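Local coordinates for LasR-specific antiactivator QslA domain-containing protein (Pseudomonas aeruginosa, PDB 4NG2), which acts as an antiactivator of bacterial quorum sensing, binding the transcriptional activator LasR and disrupting its dimerization, at residues Y27-E33 against L46-Q52; G58-E63 against A97-L102. All blocks are in the same frame, centred on the assembly; numbering follows the deposited sequence.

Contact 1: Y27-E33 against L46-Q52; sequences YKDLMVE and LWPVPAQ
Y27-E33 runs from a type I beta turn at K28-M31 into the extended strand residues M31-E33, while L46-Q52 leaves the end of strand 43-46, wraps around L30 and reaches the start of helix 52-66. L46 pairs with M31 as an antiparallel non-hydrogen-bonded bridge, CA to CA 4.5 Å, so both side chains lie on one face of the sheet. The flexible M31 side chain (mmm) bends to bring SD within 3.6 Å of L46 CB, and L46 CD1 sits 3.8 Å from Y27 CB and 3.9 Å from L30 CB. At W47 the backbone N donates to L30 O (3.0 Å, 158°), one step past the bridge. The two strands form an antiparallel hairpin, and its exit carries part of the LasR interface: L46, W47, P48 and V49 pack on LasR, the L46 backbone hydrogen-bonds to it, and W47 also reaches helix 88-107. The backbone of P48 and V49 curves around L30 (mt), their CA-to-CB bonds pointing away; L30 CD2 lies 3.8 Å from P48 O and 3.7 Å from V49 C. P50, whose ring fixes phi near -62°, keeps the backbone extended (psi 132°) and sets CD 3.8 Å from L30 CD2. A51 takes the N-cap position. V32, beta-branched and buried, points CG1 to 3.7 Å from Q52 N, and the Q52 side chain folds back beside the E33 backbone.

Contact 2: G58-E63 against A97-L102; sequences GVRQAE and AFLTRL
This is a buried helix-helix contact near the centre of the chain, where helix 52-66 crosses helix 88-107. The axes of G58-E63 and A97-L102 approach to 7.4 Å at a signed angle of -44°, their N-to-C directions running broadly alike. Such closeness depends on small residues. G58 has its CA 4.3 Å from F98 CA, and a CB there would stand only 3.0 Å from A97 CB; its O instead meets F98 CA at 3.1 Å in a CA-H...O contact. One turn on, A62 points its methyl at the other helix, with CB 3.6 Å from F98 O and 3.7 Å from R101 CB. F98 (chi1 t) lays its ring beneath that methyl, A62 CB being 3.9 Å from the ring centroid in a CH-pi contact, while Q61 CG lies at the ring edge, 3.8 Å from F98 CE2. V59 CG2 packs on A97 CB at 3.8 Å. At the margin E63 (mt) extends its carboxylate to R101, OE1 to NE 3.3 Å, a salt bridge whose hydrogen bond is weak but nearly straight (171°). Backbone approach and apolar packing, R101 CB included, thus dominate; only the R101 guanidinium, also near that of R105, is partly offset by E63.

How the contacts relate
The two contacts follow one another along the chain, with centres about 17 Å apart and nearest atoms about 6 Å apart, so they do not touch. Helix 52-66 connects them: its first residue, Q52, ends contact 1, and G58-E63 belongs to contact 2. Helix 88-107 is the other bridge, receiving V49 near its start and W47 along T92-V96, right up to A97-L102 of contact 2. They differ in their outward partners. Contact 1 sits toward LasR, whereas F98, L99, T100 and L102 of contact 2 pack on a second copy of this protein, so this part of helix 88-107 also faces the second subunit, consistent with a role in pairing the two copies.

Contact 1: Y27-E33 against L46-Q52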
loop_
_atom_site.group_PDB
_atom_site.type_symbol
_atom_site.label_atom_id
_atom_site.label_comp_id
_atom_site.label_asym_id
_atom_site.label_seq_id
_atom_site.Cartn_x
_atom_site.Cartn_y
_atom_site.Cartn_z
ATOM N N TYR E 27 13.668 13.672 9.569
ATOM C CA TYR E 27 13.576 12.279 9.080
ATOM C C TYR E 27 14.853 11.874 8.334
ATOM O O TYR E 27 14.867 10.880 7.610
ATOM C CB TYR E 27 12.340 12.042 8.167
ATOM C CG TYR E 27 11.023 12.435 8.798
ATOM C CD1 TYR E 27 10.843 12.344 10.170
ATOM C CD2 TYR E 27 9.971 12.930 8.030
ATOM C CE1 TYR E 27 9.664 12.714 10.773
ATOM C CE2 TYR E 27 8.774 13.312 8.623
ATOM C CZ TYR E 27 8.625 13.201 10.004
ATOM O OH TYR E 27 7.449 13.572 10.641
ATOM N N LYS E 28 15.914 12.659 8.498
ATOM C CA LYS E 28 17.205 12.324 7.905
ATOM C C LYS E 28 17.538 10.875 8.235
ATOM O O LYS E 28 17.805 10.061 7.356
ATOM C CB LYS E 28 18.298 13.239 8.475
ATOM C CG LYS E 28 18.856 14.283 7.508
ATOM C CD LYS E 28 20.090 14.974 8.095
ATOM C CE LYS E 28 19.754 15.800 9.338
ATOM N NZ LYS E 28 19.875 17.287 9.108
ATOM N N ASP E 29 17.480 10.569 9.524
ATOM C CA ASP E 29 17.915 9.287 10.066
ATOM C C ASP E 29 17.024 8.095 9.682
ATOM O O ASP E 29 17.509 6.968 9.502
ATOM C CB ASP E 29 17.978 9.405 11.589
ATOM C CG ASP E 29 18.880 10.545 12.051
ATOM O OD1 ASP E 29 19.835 10.904 11.317
ATOM O OD2 ASP E 29 18.630 11.080 13.153
ATOM N N LEU E 30 15.725 8.362 9.557
ATOM C CA LEU E 30 14.726 7.333 9.305
ATOM C C LEU E 30 14.624 6.941 7.845
ATOM O O LEU E 30 13.861 6.037 7.504
ATOM C CB LEU E 30 13.366 7.802 9.799
ATOM C CG LEU E 30 13.353 8.145 11.289
ATOM C CD1 LEU E 30 12.033 8.798 11.706
ATOM C CD2 LEU E 30 13.628 6.879 12.097
ATOM N N MET E 31 15.397 7.602 6.985
ATOM C CA MET E 31 15.450 7.239 5.561
ATOM C C MET E 31 16.349 6.012 5.304
ATOM O O MET E 31 17.374 5.839 5.952
ATOM C CB MET E 31 15.918 8.433 4.709
ATOM C CG MET E 31 14.967 9.638 4.685
ATOM S SD MET E 31 13.395 9.374 3.816
ATOM C CE MET E 31 13.878 9.053 2.122
ATOM N N VAL E 32 15.961 5.171 4.350
ATOM C CA VAL E 32 16.698 3.961 4.050
ATOM C C VAL E 32 16.792 3.771 2.536
ATOM O O VAL E 32 15.907 4.211 1.798
ATOM C CB VAL E 32 16.032 2.709 4.696
ATOM C CG1 VAL E 32 16.017 2.821 6.233
ATOM C CG2 VAL E 32 14.621 2.489 4.136
ATOM N N GLU E 33 17.853 3.112 2.067
ATOM C CA GLU E 33 18.066 2.953 0.629
ATOM C C GLU E 33 18.098 1.497 0.164
ATOM O O GLU E 33 18.778 0.645 0.748
ATOM C CB GLU E 33 19.363 3.650 0.189
ATOM C CG GLU E 33 19.787 4.828 1.068
ATOM C CD GLU E 33 18.911 6.054 0.880
ATOM O OE1 GLU E 33 18.422 6.282 -0.255
ATOM O OE2 GLU E 33 18.713 6.782 1.875
ATOM N N LEU E 46 11.132 6.324 3.321
ATOM C CA LEU E 46 11.069 6.769 4.714
ATOM C C LEU E 46 10.444 5.695 5.583
ATOM O O LEU E 46 9.366 5.207 5.265
ATOM C CB LEU E 46 10.224 8.029 4.827
ATOM C CG LEU E 46 9.598 8.246 6.195
ATOM C CD1 LEU E 46 10.636 8.761 7.147
ATOM C CD2 LEU E 46 8.458 9.234 6.083
ATOM N N TRP E 47 11.118 5.333 6.674
ATOM C CA TRP E 47 10.661 4.267 7.573
ATOM C C TRP E 47 10.481 4.825 8.974
ATOM O O TRP E 47 11.239 5.694 9.392
ATOM C CB TRP E 47 11.661 3.118 7.611
ATOM C CG TRP E 47 11.029 1.771 7.659
ATOM C CD1 TRP E 47 10.854 0.973 8.764
ATOM C CD2 TRP E 47 10.493 1.046 6.555
ATOM N NE1 TRP E 47 10.232 -0.192 8.407
ATOM C CE2 TRP E 47 10.006 -0.179 7.054
ATOM C CE3 TRP E 47 10.371 1.313 5.188
ATOM C CZ2 TRP E 47 9.396 -1.130 6.233
ATOM C CZ3 TRP E 47 9.772 0.369 4.376
ATOM C CH2 TRP E 47 9.294 -0.836 4.896
ATOM N N PRO E 48 9.460 4.342 9.693
ATOM C CA PRO E 48 9.129 4.872 11.017
ATOM C C PRO E 48 10.234 4.656 12.038
ATOM O O PRO E 48 10.260 5.352 13.054
ATOM C CB PRO E 48 7.877 4.079 11.416
ATOM C CG PRO E 48 7.259 3.689 10.099
ATOM C CD PRO E 48 8.434 3.412 9.195
ATOM N N VAL E 49 11.110 3.690 11.788
ATOM C CA VAL E 49 12.235 3.459 12.670
ATOM C C VAL E 49 13.457 3.204 11.821
ATOM O O VAL E 49 13.323 2.856 10.647
ATOM C CB VAL E 49 12.004 2.246 13.598
ATOM C CG1 VAL E 49 10.647 2.339 14.257
ATOM C CG2 VAL E 49 12.134 0.953 12.827
ATOM N N PRO E 50 14.656 3.377 12.408
ATOM C CA PRO E 50 15.862 3.043 11.645
ATOM C C PRO E 50 15.815 1.563 11.311
ATOM O O PRO E 50 15.542 0.745 12.191
ATOM C CB PRO E 50 17.005 3.354 12.626
ATOM C CG PRO E 50 16.383 3.310 13.986
ATOM C CD PRO E 50 14.958 3.765 13.800
ATOM N N ALA E 51 16.069 1.224 10.054
ATOM C CA ALA E 51 15.868 -0.130 9.590
ATOM C C ALA E 51 16.718 -0.508 8.386
ATOM O O ALA E 51 16.359 -1.446 7.652
ATOM C CB ALA E 51 14.376 -0.352 9.272
ATOM N N GLN E 52 17.833 0.196 8.177
ATOM C CA GLN E 52 18.737 -0.116 7.052
ATOM C C GLN E 52 19.228 -1.585 7.014
ATOM O O GLN E 52 19.164 -2.237 5.956
ATOM C CB GLN E 52 19.917 0.866 6.994
ATOM C CG GLN E 52 19.917 1.755 5.736
ATOM C CD GLN E 52 20.269 0.970 4.492
ATOM O OE1 GLN E 52 21.122 0.100 4.554
ATOM N NE2 GLN E 52 19.624 1.266 3.363
#

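Contact 2: G58-E63 against A97-L102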
loop_
_atom_site.group_PDB
_atom_site.type_symbol
_atom_site.label_atom_id
_atom_site.label_comp_id
_atom_site.label_asym_id
_atom_site.label_seq_id
_atom_site.Cartn_x
_atom_site.Cartn_y
_atom_site.Cartn_z
ATOM N N GLY E 58 16.889 -8.057 3.485
ATOM C CA GLY E 58 15.935 -8.353 2.433
ATOM C C GLY E 58 16.517 -8.226 1.031
ATOM O O GLY E 58 16.104 -8.952 0.129
ATOM N N VAL E 59 17.444 -7.292 0.821
ATOM C CA VAL E 59 18.076 -7.176 -0.494
ATOM C C VAL E 59 18.970 -8.393 -0.754
ATOM O O VAL E 59 18.772 -9.116 -1.732
ATOM C CB VAL E 59 18.887 -5.875 -0.656
ATOM C CG1 VAL E 59 19.592 -5.869 -2.006
ATOM C CG2 VAL E 59 17.980 -4.667 -0.542
ATOM N N ARG E 60 19.926 -8.638 0.139
ATOM C CA ARG E 60 20.798 -9.801 -0.004
ATOM C C ARG E 60 20.019 -11.108 -0.105
ATOM O O ARG E 60 20.308 -11.951 -0.954
ATOM C CB ARG E 60 21.822 -9.895 1.140
ATOM C CG ARG E 60 22.779 -11.083 0.978
ATOM C CD ARG E 60 23.851 -11.123 2.055
ATOM N NE ARG E 60 24.892 -10.110 1.858
ATOM C CZ ARG E 60 25.783 -9.753 2.784
ATOM N NH1 ARG E 60 25.768 -10.319 3.986
ATOM N NH2 ARG E 60 26.690 -8.826 2.511
ATOM N N GLN E 61 19.038 -11.284 0.768
ATOM C CA GLN E 61 18.260 -12.507 0.749
ATOM C C GLN E 61 17.722 -12.792 -0.636
ATOM O O GLN E 61 17.708 -13.930 -1.069
ATOM C CB GLN E 61 17.084 -12.438 1.716
ATOM C CG GLN E 61 16.384 -13.755 1.804
ATOM C CD GLN E 61 17.375 -14.850 2.104
ATOM O OE1 GLN E 61 17.704 -15.114 3.272
ATOM N NE2 GLN E 61 17.895 -15.476 1.047
ATOM N N ALA E 62 17.248 -11.751 -1.306
ATOM C CA ALA E 62 16.643 -11.877 -2.636
ATOM C C ALA E 62 17.683 -12.103 -3.741
ATOM O O ALA E 62 17.458 -12.877 -4.675
ATOM C CB ALA E 62 15.803 -10.637 -2.950
ATOM N N GLU E 63 18.815 -11.412 -3.642
ATOM C CA GLU E 63 19.934 -11.700 -4.544
ATOM C C GLU E 63 20.452 -13.140 -4.404
ATOM O O GLU E 63 20.558 -13.850 -5.407
ATOM C CB GLU E 63 21.055 -10.673 -4.400
ATOM C CG GLU E 63 20.643 -9.328 -4.944
ATOM C CD GLU E 63 21.747 -8.315 -4.912
ATOM O OE1 GLU E 63 21.783 -7.459 -5.814
ATOM O OE2 GLU E 63 22.570 -8.364 -3.979
ATOM N N ALA E 97 12.175 -4.602 0.864
ATOM C CA ALA E 97 13.466 -4.684 0.173
ATOM C C ALA E 97 13.535 -5.882 -0.771
ATOM O O ALA E 97 13.874 -5.742 -1.940
ATOM C CB ALA E 97 14.608 -4.729 1.167
ATOM N N PHE E 98 13.191 -7.055 -0.246
ATOM C CA PHE E 98 13.252 -8.325 -0.979
ATOM C C PHE E 98 12.380 -8.277 -2.239
ATOM O O PHE E 98 12.758 -8.778 -3.312
ATOM C CB PHE E 98 12.800 -9.431 -0.020
ATOM C CG PHE E 98 12.749 -10.804 -0.605
ATOM C CD1 PHE E 98 11.723 -11.174 -1.453
ATOM C CD2 PHE E 98 13.692 -11.766 -0.238
ATOM C CE1 PHE E 98 11.663 -12.477 -1.973
ATOM C CE2 PHE E 98 13.640 -13.070 -0.741
ATOM C CZ PHE E 98 12.626 -13.430 -1.604
ATOM N N LEU E 99 11.207 -7.668 -2.113
ATOM C CA LEU E 99 10.277 -7.607 -3.234
ATOM C C LEU E 99 10.720 -6.564 -4.258
ATOM O O LEU E 99 10.613 -6.787 -5.451
ATOM C CB LEU E 99 8.845 -7.385 -2.741
ATOM C CG LEU E 99 8.219 -8.701 -2.248
ATOM C CD1 LEU E 99 7.113 -8.500 -1.217
ATOM C CD2 LEU E 99 7.697 -9.506 -3.421
ATOM N N THR E 100 11.258 -5.447 -3.789
ATOM C CA THR E 100 11.812 -4.445 -4.689
ATOM C C THR E 100 12.945 -5.028 -5.527
ATOM O O THR E 100 13.065 -4.738 -6.727
ATOM C CB THR E 100 12.327 -3.239 -3.928
ATOM O OG1 THR E 100 11.218 -2.561 -3.335
ATOM C CG2 THR E 100 13.036 -2.288 -4.862
ATOM N N ARG E 101 13.764 -5.860 -4.890
ATOM C CA ARG E 101 14.821 -6.577 -5.588
ATOM C C ARG E 101 14.262 -7.562 -6.616
ATOM O O ARG E 101 14.849 -7.731 -7.683
ATOM C CB ARG E 101 15.770 -7.276 -4.608
ATOM C CG ARG E 101 17.034 -7.784 -5.284
ATOM C CD ARG E 101 17.586 -6.736 -6.252
ATOM N NE ARG E 101 18.708 -7.224 -7.054
ATOM C CZ ARG E 101 18.607 -7.707 -8.294
ATOM N NH1 ARG E 101 17.430 -7.779 -8.899
ATOM N NH2 ARG E 101 19.692 -8.125 -8.934
ATOM N N LEU E 102 13.134 -8.204 -6.314
ATOM C CA LEU E 102 12.494 -9.078 -7.310
ATOM C C LEU E 102 11.743 -8.273 -8.386
ATOM O O LEU E 102 11.176 -8.847 -9.332
ATOM C CB LEU E 102 11.515 -10.061 -6.668
ATOM C CG LEU E 102 11.917 -11.035 -5.567
ATOM C CD1 LEU E 102 10.818 -12.066 -5.426
ATOM C CD2 LEU E 102 13.228 -11.716 -5.880
#